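Side-chain contacts in CaaX farnesyltransferase beta subunit Ram1 (Aspergillus fumigatus, PDB 4L9P), which probably serves as the peptide-binding subunit of a zinc-dependent heterodimer that transfers farnesyl from farnesyl diphosphate to a cysteine near the C-terminus of target proteins: residues A146-R151 and H194-H199; S136-P141 and R173-S178; R294-E299 and I338-P343. One frame throughout, in Å; residues are numbered along the deposited sequence.

Contact 1. Residues A146-R151 and H194-H199; sequences ALDASR and HGQMSH. With EDO (1,2-ethanediol), chain G; EDO (1,2-ethanediol), chain F.
Ala149, near the end of the 3-10 turn 146-150, lies opposite Gln196 of the irregular loop 194-199, their CA atoms 7.7 Å apart, and the Gln196 side chain spans the space between the two backbones. Its CG stands anti to its own carbonyl carbon, and beyond CG the chain runs extended, carrying the amide up to the turn. NE2 points at the backbone carbonyl of Asp148; the bond is almost straight (175°) but weak, with 3.3 Å from Gln196 NE2 to Asp148 O. The amide oxygen settles against alanine carbon, Gln196 OE1 lying 3.4 Å from Ala149 CA and 3.6 Å from Ala149 CB. In the alpha-alpha toroid of the prenyltransferase beta subunits, these two segments are the lead-ins to helices 151-164 and 200-213, so the glutamine bridges the approaches to two helices, through one weak bond and packing. Both segments also reach the bound peptide, Ser150 and His199 packing on its apolar side chains. The side chain of Asp148 passes at a slant without joining in: Asp148 OD1 stays 3.7 Å from Gln196 NE2, and the carboxylate and amide planes are turned 50° against each other. With CG anti to the backbone N (chi1 -161°), this carboxylate is directed instead to the alpha subunit, where Tyr49 and Tyr53 of the Ram2 chain bond OD1 and OD2 respectively. Of two ethanediol molecules, probably from the crystallisation liquor, one sits at the Asp148 carboxylate, its O2 donating to Asp148 OD2 at 2.6 Å; the other lies by the aliphatic part of Gln196, its O1 bonded to Gly195 O at 2.8 Å. Within the beta subunit, Asn185 ND2 bonds the Gln196 carbonyl oxygen, and His199 ND1 caps helix 200-213 by accepting from Ala201 N.

Contact 2. Residues S136-P141 and R173-S178; sequences SLEDYP and RERVIS
Glu138 and Arg175 meet in an end-on, two-pronged salt bridge that joins the loop after helix 126-135 to helix 173-183 of the alpha-alpha toroid. The tight part is confined to these two charged groups. Arg175 NH1 reaches Glu138 OE2 at 2.9 Å, on the syn lone pair, while Arg175 NH2 meets Glu138 OE1 at 3.0 Å, also from the syn side but 27° out of the carboxylate plane. The flat groups are nearly coplanar, although the two side chains cross at about a right angle. Bends at chi2 of Glu138 and chi3 of Arg175 (72°) turn their ends to face each other. The alpha subunit fixes the guanidinium further: NE bonds Met42 O and NH2 bonds Pro43 O, both of the Ram2 chain. Elsewhere the segments approach loosely. Leu137 directs its CB at the helix, yet its side chain does not reach it and packs instead on Ala158 and Leu162 of helix 151-164. The exposed Asp139 bonds Thr46 and Ser48 of the Ram2 chain. Within the loop, Tyr140 OH donates to Ser136 O at 2.7 Å, in the carbonyl plane and on a lone pair.

Contact 3. Residues R294-E299 and I338-P343; sequences RCQTYE and IATLLP
Thr340, Gln296 and Glu299 bury the most surface here, where helix 338-346 of the alpha-alpha toroid packs on the loop that follows helix 288-293. The loop makes an ST turn at this point, Thr297 OG1 accepting from Glu299 N at 3.0 Å, and the Glu299 carbonyl just beyond approaches the helix. Gln296 sends an extended chain, CG anti to its backbone N (chi1 -168°), obliquely across to Thr340 and Leu341. Its NE2 comes within 3.4 Å of Thr340 OG1, but at an angle too poor for a hydrogen bond, and touches Leu341 CB at 4.0 Å. The amide is secured elsewhere: NE2 bonds Gly300 O, while OE1 receives Asn337 N and, from the alpha subunit, Lys230 NZ of the Ram2 chain. That lysine would probably polarise the amide.

Thr340 turns its hydroxyl back on the helix start, where OG1 bonds Asn337 O. The same hydroxyl is linked to the loop through a water, 2.8 Å from Thr340 OG1, that donates to Thr297 O. Glu299 takes part through its backbone, since its CB points away from the helix; its carboxylate is bound by Thr360 and by Asn197 of the Ram2 chain. Two backbone carbonyl oxygens converge here, Glu299 O and Thr340 O being 3.7 Å apart. A second water resolves the meeting of like acceptors, donating one hydrogen bond to Glu299 O at 2.9 Å and another to Thr340 O at 3.0 Å.

How the contacts relate
Contacts 1 and 2 are neighbours, their centres 15 Å apart and their nearest atoms about 5 Å, and their segments alternate along the chain, so the stretch from 136 to 199 is pinned to itself twice by noncovalent contacts. Contact 3 follows later in sequence. Its centre is 34 Å from that of contact 1 and 41 Å from that of contact 2, and it lies on the opposite side of the chain's centre from contact 2. All three adjoin the alpha subunit Ram2, and all lie away from the zinc and isoprenoid sites. The bound farnesyl diphosphate analogue is about 12 Å from the side chain of Ala149 in contact 1 and about 11 Å from that of Glu299 in contact 3.

Contact 1. Residues A146-R151 and H194-H199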
# COMPACT_ATOMS: atom_id res chain seq x y z
N ALA B 146 -2.07 21.90 -2.88
CA ALA B 146 -2.64 20.56 -2.67
C ALA B 146 -1.85 19.71 -1.69
O ALA B 146 -2.35 18.69 -1.20
CB ALA B 146 -2.76 19.81 -4.00
N LEU B 147 -0.62 20.12 -1.41
CA LEU B 147 0.18 19.39 -0.40
C LEU B 147 -0.10 19.87 1.02
O LEU B 147 0.49 19.36 1.96
CB LEU B 147 1.68 19.52 -0.64
CG LEU B 147 2.19 18.87 -1.94
CD1 LEU B 147 3.68 19.13 -2.22
CD2 LEU B 147 1.97 17.39 -1.87
N ASP B 148 -1.06 20.79 1.21
CA ASP B 148 -1.32 21.31 2.56
C ASP B 148 -1.59 20.20 3.56
O ASP B 148 -1.08 20.22 4.68
CB ASP B 148 -2.55 22.23 2.47
CG ASP B 148 -2.67 23.16 3.65
OD1 ASP B 148 -1.67 23.36 4.36
OD2 ASP B 148 -3.78 23.73 3.81
N ALA B 149 -2.42 19.23 3.18
CA ALA B 149 -2.76 18.15 4.12
C ALA B 149 -1.59 17.19 4.35
O ALA B 149 -1.59 16.41 5.33
CB ALA B 149 -4.02 17.39 3.62
N SER B 150 -0.60 17.25 3.45
CA SER B 150 0.54 16.32 3.43
C SER B 150 1.84 16.90 4.03
O SER B 150 2.90 16.28 3.90
CB SER B 150 0.89 15.91 2.01
OG SER B 150 -0.12 15.09 1.53
N ARG B 151 1.78 18.08 4.65
CA ARG B 151 3.01 18.71 5.15
C ARG B 151 3.76 17.78 6.13
O ARG B 151 4.97 17.68 6.04
CB ARG B 151 2.75 20.09 5.71
CG ARG B 151 2.60 21.09 4.54
CD ARG B 151 2.44 22.54 5.04
NE ARG B 151 3.60 22.88 5.88
CZ ARG B 151 3.55 23.31 7.13
NH1 ARG B 151 2.38 23.54 7.72
NH2 ARG B 151 4.70 23.57 7.76
N HIS B 194 -2.20 23.59 11.22
CA HIS B 194 -3.14 24.38 12.06
C HIS B 194 -4.55 24.39 11.51
O HIS B 194 -4.78 24.89 10.42
CB HIS B 194 -2.68 25.80 12.14
CG HIS B 194 -3.57 26.69 12.95
ND1 HIS B 194 -3.58 28.06 12.78
CD2 HIS B 194 -4.41 26.42 13.99
CE1 HIS B 194 -4.41 28.60 13.67
NE2 HIS B 194 -4.92 27.63 14.41
N GLY B 195 -5.51 23.85 12.26
CA GLY B 195 -6.91 23.91 11.85
C GLY B 195 -7.39 22.67 11.10
O GLY B 195 -8.59 22.61 10.72
N GLN B 196 -6.50 21.70 10.88
CA GLN B 196 -6.89 20.49 10.17
C GLN B 196 -7.13 19.43 11.25
O GLN B 196 -6.37 19.32 12.23
CB GLN B 196 -5.80 20.04 9.18
CG GLN B 196 -5.50 21.10 8.10
CD GLN B 196 -4.55 20.53 7.04
OE1 GLN B 196 -4.79 19.46 6.50
NE2 GLN B 196 -3.46 21.25 6.78
N MET B 197 -8.19 18.67 11.07
CA MET B 197 -8.47 17.63 12.05
C MET B 197 -7.39 16.53 12.07
O MET B 197 -6.62 16.33 11.12
CB MET B 197 -9.85 17.04 11.85
CG MET B 197 -9.93 16.26 10.64
SD MET B 197 -11.63 15.98 10.00
CE MET B 197 -12.58 17.02 10.89
N SER B 198 -7.30 15.82 13.20
CA SER B 198 -6.25 14.80 13.28
C SER B 198 -6.49 13.70 12.29
O SER B 198 -7.63 13.34 11.96
CB SER B 198 -6.21 14.24 14.71
OG SER B 198 -5.83 15.31 15.55
N HIS B 199 -5.38 13.14 11.76
CA HIS B 199 -5.49 12.07 10.76
C HIS B 199 -4.38 11.10 11.10
O HIS B 199 -3.24 11.51 11.47
CB HIS B 199 -5.25 12.72 9.37
CG HIS B 199 -5.50 11.81 8.18
ND1 HIS B 199 -4.71 10.71 7.87
CD2 HIS B 199 -6.48 11.85 7.24
CE1 HIS B 199 -5.16 10.15 6.75
NE2 HIS B 199 -6.23 10.84 6.34
C1 EDO G . -3.77 27.67 5.66
O1 EDO G . -4.67 27.94 6.73
C2 EDO G . -3.26 26.25 5.75
O2 EDO G . -4.33 25.29 5.80
C1 EDO F . -8.72 24.82 8.09
O1 EDO F . -8.95 23.39 8.03
C2 EDO F . -7.23 25.05 7.80
O2 EDO F . -6.96 24.84 6.41

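Contact 2. Residues S136-P141 and R173-S178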
# COMPACT_ATOMS: atom_id res chain seq x y z
N SER B 136 13.97 20.09 -0.12
CA SER B 136 12.55 19.73 -0.08
C SER B 136 11.95 20.11 1.25
O SER B 136 10.73 20.08 1.42
CB SER B 136 12.36 18.23 -0.35
OG SER B 136 12.64 17.47 0.82
N LEU B 137 12.79 20.46 2.22
CA LEU B 137 12.30 20.87 3.54
C LEU B 137 12.06 22.36 3.64
O LEU B 137 11.68 22.84 4.71
CB LEU B 137 13.31 20.48 4.65
CG LEU B 137 13.25 18.98 4.96
CD1 LEU B 137 14.53 18.52 5.70
CD2 LEU B 137 11.92 18.60 5.69
N GLU B 138 12.35 23.10 2.59
CA GLU B 138 12.17 24.55 2.68
C GLU B 138 10.82 25.01 2.08
O GLU B 138 9.92 24.20 1.99
CB GLU B 138 13.39 25.23 2.15
CG GLU B 138 14.70 24.81 2.96
CD GLU B 138 14.67 25.05 4.51
OE1 GLU B 138 13.90 25.90 5.02
OE2 GLU B 138 15.47 24.42 5.24
N ASP B 139 10.63 26.27 1.71
CA ASP B 139 9.28 26.74 1.37
C ASP B 139 8.90 26.43 -0.08
O ASP B 139 9.77 26.50 -0.99
CB ASP B 139 9.23 28.26 1.57
CG ASP B 139 7.83 28.85 1.41
OD1 ASP B 139 6.94 28.58 2.24
OD2 ASP B 139 7.64 29.68 0.50
N TYR B 140 7.60 26.17 -0.30
CA TYR B 140 7.04 25.90 -1.63
C TYR B 140 6.13 27.05 -2.04
O TYR B 140 5.50 27.66 -1.19
CB TYR B 140 6.20 24.61 -1.62
CG TYR B 140 7.02 23.37 -1.39
CD1 TYR B 140 7.55 23.07 -0.12
CD2 TYR B 140 7.30 22.51 -2.44
CE1 TYR B 140 8.29 21.91 0.07
CE2 TYR B 140 8.05 21.38 -2.28
CZ TYR B 140 8.55 21.07 -1.02
OH TYR B 140 9.33 19.94 -0.85
N PRO B 141 6.04 27.32 -3.35
CA PRO B 141 5.13 28.35 -3.89
C PRO B 141 3.66 27.95 -3.78
O PRO B 141 3.36 26.77 -3.49
CB PRO B 141 5.56 28.49 -5.37
CG PRO B 141 6.35 27.33 -5.67
CD PRO B 141 6.86 26.71 -4.40
N ARG B 173 15.84 19.06 15.28
CA ARG B 173 14.90 18.90 16.42
C ARG B 173 14.01 20.12 16.63
O ARG B 173 12.78 20.00 16.71
CB ARG B 173 15.61 18.61 17.74
CG ARG B 173 16.18 17.27 17.81
CD ARG B 173 17.03 17.14 19.11
NE ARG B 173 17.53 15.78 19.14
CZ ARG B 173 18.35 15.33 20.04
NH1 ARG B 173 18.79 16.17 20.99
NH2 ARG B 173 18.71 14.05 19.97
N GLU B 174 14.62 21.29 16.70
CA GLU B 174 13.81 22.47 16.97
C GLU B 174 12.80 22.79 15.90
O GLU B 174 11.65 23.18 16.20
CB GLU B 174 14.71 23.69 17.23
CG GLU B 174 15.43 23.56 18.54
CD GLU B 174 16.25 24.82 18.95
OE1 GLU B 174 16.17 25.91 18.28
OE2 GLU B 174 16.99 24.69 19.96
N ARG B 175 13.19 22.64 14.63
CA ARG B 175 12.25 22.94 13.55
C ARG B 175 11.16 21.88 13.48
O ARG B 175 10.04 22.20 13.13
CB ARG B 175 12.98 23.05 12.24
CG ARG B 175 13.97 24.21 12.25
CD ARG B 175 14.62 24.39 10.90
NE ARG B 175 13.64 24.92 9.95
CZ ARG B 175 13.85 25.03 8.64
NH1 ARG B 175 15.00 24.61 8.10
NH2 ARG B 175 12.88 25.50 7.85
N VAL B 176 11.47 20.62 13.79
CA VAL B 176 10.41 19.60 13.86
C VAL B 176 9.40 19.94 14.98
O VAL B 176 8.17 19.85 14.80
CB VAL B 176 11.03 18.21 14.07
CG1 VAL B 176 9.98 17.19 14.58
CG2 VAL B 176 11.66 17.74 12.78
N ILE B 177 9.93 20.34 16.13
CA ILE B 177 9.05 20.75 17.25
C ILE B 177 8.13 21.90 16.86
O ILE B 177 6.93 21.86 17.13
CB ILE B 177 9.88 21.07 18.53
CG1 ILE B 177 10.55 19.80 19.05
CG2 ILE B 177 9.00 21.68 19.62
CD1 ILE B 177 11.66 20.05 20.03
N SER B 178 8.70 22.92 16.23
CA SER B 178 7.94 24.09 15.75
C SER B 178 6.81 23.59 14.83
O SER B 178 5.64 23.97 14.99
CB SER B 178 8.87 24.98 14.95
OG SER B 178 8.16 26.09 14.45

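Contact 3. Residues R294-E299 and I338-P343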
# COMPACT_ATOMS: atom_id res chain seq x y z
N ARG B 294 -9.67 -10.62 6.37
CA ARG B 294 -10.77 -10.36 5.45
C ARG B 294 -10.37 -9.41 4.31
O ARG B 294 -11.20 -9.19 3.38
CB ARG B 294 -11.93 -9.76 6.22
CG ARG B 294 -12.57 -10.78 7.23
CD ARG B 294 -13.97 -10.37 7.71
NE ARG B 294 -13.95 -9.02 8.19
CZ ARG B 294 -13.75 -8.64 9.47
NH1 ARG B 294 -13.46 -9.50 10.42
NH2 ARG B 294 -13.81 -7.34 9.77
N CYS B 295 -9.13 -8.86 4.34
CA CYS B 295 -8.62 -8.02 3.22
C CYS B 295 -7.76 -8.83 2.27
O CYS B 295 -7.34 -8.31 1.25
CB CYS B 295 -7.81 -6.84 3.76
SG CYS B 295 -8.90 -5.64 4.64
N GLN B 296 -7.44 -10.11 2.56
CA GLN B 296 -6.78 -10.89 1.54
C GLN B 296 -7.75 -11.11 0.35
O GLN B 296 -8.99 -11.16 0.55
CB GLN B 296 -6.26 -12.23 2.16
CG GLN B 296 -5.30 -12.95 1.16
CD GLN B 296 -4.58 -14.13 1.78
OE1 GLN B 296 -5.01 -14.74 2.79
NE2 GLN B 296 -3.42 -14.44 1.20
N THR B 297 -7.23 -11.27 -0.87
CA THR B 297 -8.07 -11.52 -2.00
C THR B 297 -7.77 -12.87 -2.62
O THR B 297 -6.79 -13.55 -2.27
CB THR B 297 -7.91 -10.46 -3.11
OG1 THR B 297 -6.77 -10.74 -3.94
CG2 THR B 297 -7.75 -9.06 -2.52
N TYR B 298 -8.62 -13.25 -3.57
CA TYR B 298 -8.42 -14.52 -4.29
C TYR B 298 -7.04 -14.57 -5.00
O TYR B 298 -6.59 -15.68 -5.36
CB TYR B 298 -9.55 -14.79 -5.32
CG TYR B 298 -9.47 -13.79 -6.49
CD1 TYR B 298 -10.06 -12.49 -6.39
CD2 TYR B 298 -8.78 -14.14 -7.68
CE1 TYR B 298 -9.91 -11.60 -7.41
CE2 TYR B 298 -8.67 -13.25 -8.74
CZ TYR B 298 -9.21 -11.97 -8.58
OH TYR B 298 -9.11 -11.04 -9.61
N GLU B 299 -6.44 -13.39 -5.28
CA GLU B 299 -5.14 -13.42 -5.93
C GLU B 299 -4.00 -13.76 -4.97
O GLU B 299 -2.91 -14.13 -5.44
CB GLU B 299 -4.77 -12.03 -6.47
CG GLU B 299 -5.65 -11.56 -7.62
CD GLU B 299 -4.97 -10.32 -8.23
OE1 GLU B 299 -3.97 -10.48 -8.95
OE2 GLU B 299 -5.45 -9.17 -7.98
N ILE B 338 -0.52 -18.13 3.14
CA ILE B 338 0.79 -17.86 2.59
C ILE B 338 0.97 -18.52 1.21
O ILE B 338 1.70 -18.00 0.37
CB ILE B 338 1.93 -18.19 3.62
CG1 ILE B 338 1.82 -17.20 4.79
CG2 ILE B 338 3.30 -18.05 2.98
CD1 ILE B 338 2.72 -17.46 5.97
N ALA B 339 0.26 -19.62 0.96
CA ALA B 339 0.36 -20.29 -0.35
C ALA B 339 -0.06 -19.48 -1.54
O ALA B 339 0.41 -19.73 -2.66
CB ALA B 339 -0.52 -21.59 -0.33
N THR B 340 -0.98 -18.53 -1.32
CA THR B 340 -1.35 -17.64 -2.38
C THR B 340 -0.63 -16.27 -2.26
O THR B 340 -0.33 -15.66 -3.30
CB THR B 340 -2.86 -17.37 -2.41
OG1 THR B 340 -3.27 -16.89 -1.12
CG2 THR B 340 -3.68 -18.62 -2.83
N LEU B 341 -0.33 -15.82 -1.03
CA LEU B 341 0.38 -14.56 -0.84
C LEU B 341 1.75 -14.61 -1.50
O LEU B 341 2.15 -13.67 -2.16
CB LEU B 341 0.49 -14.25 0.64
CG LEU B 341 1.31 -13.02 0.97
CD1 LEU B 341 0.74 -11.74 0.37
CD2 LEU B 341 1.42 -12.89 2.49
N LEU B 342 2.48 -15.70 -1.27
CA LEU B 342 3.88 -15.74 -1.76
C LEU B 342 4.01 -15.59 -3.30
O LEU B 342 4.76 -14.75 -3.76
CB LEU B 342 4.57 -17.02 -1.28
CG LEU B 342 5.64 -17.00 -0.31
CD1 LEU B 342 6.21 -18.47 -0.38
CD2 LEU B 342 6.73 -16.04 -0.62
N PRO B 343 3.25 -16.36 -4.10
CA PRO B 343 3.42 -16.20 -5.54
C PRO B 343 2.92 -14.83 -5.99
O PRO B 343 3.53 -14.31 -6.93
CB PRO B 343 2.59 -17.34 -6.17
CG PRO B 343 1.66 -17.86 -5.04
CD PRO B 343 2.46 -17.56 -3.75
O HOH W 1 -5.92 -16.05 -1.02
O HOH W 2 -1.43 -16.60 -5.95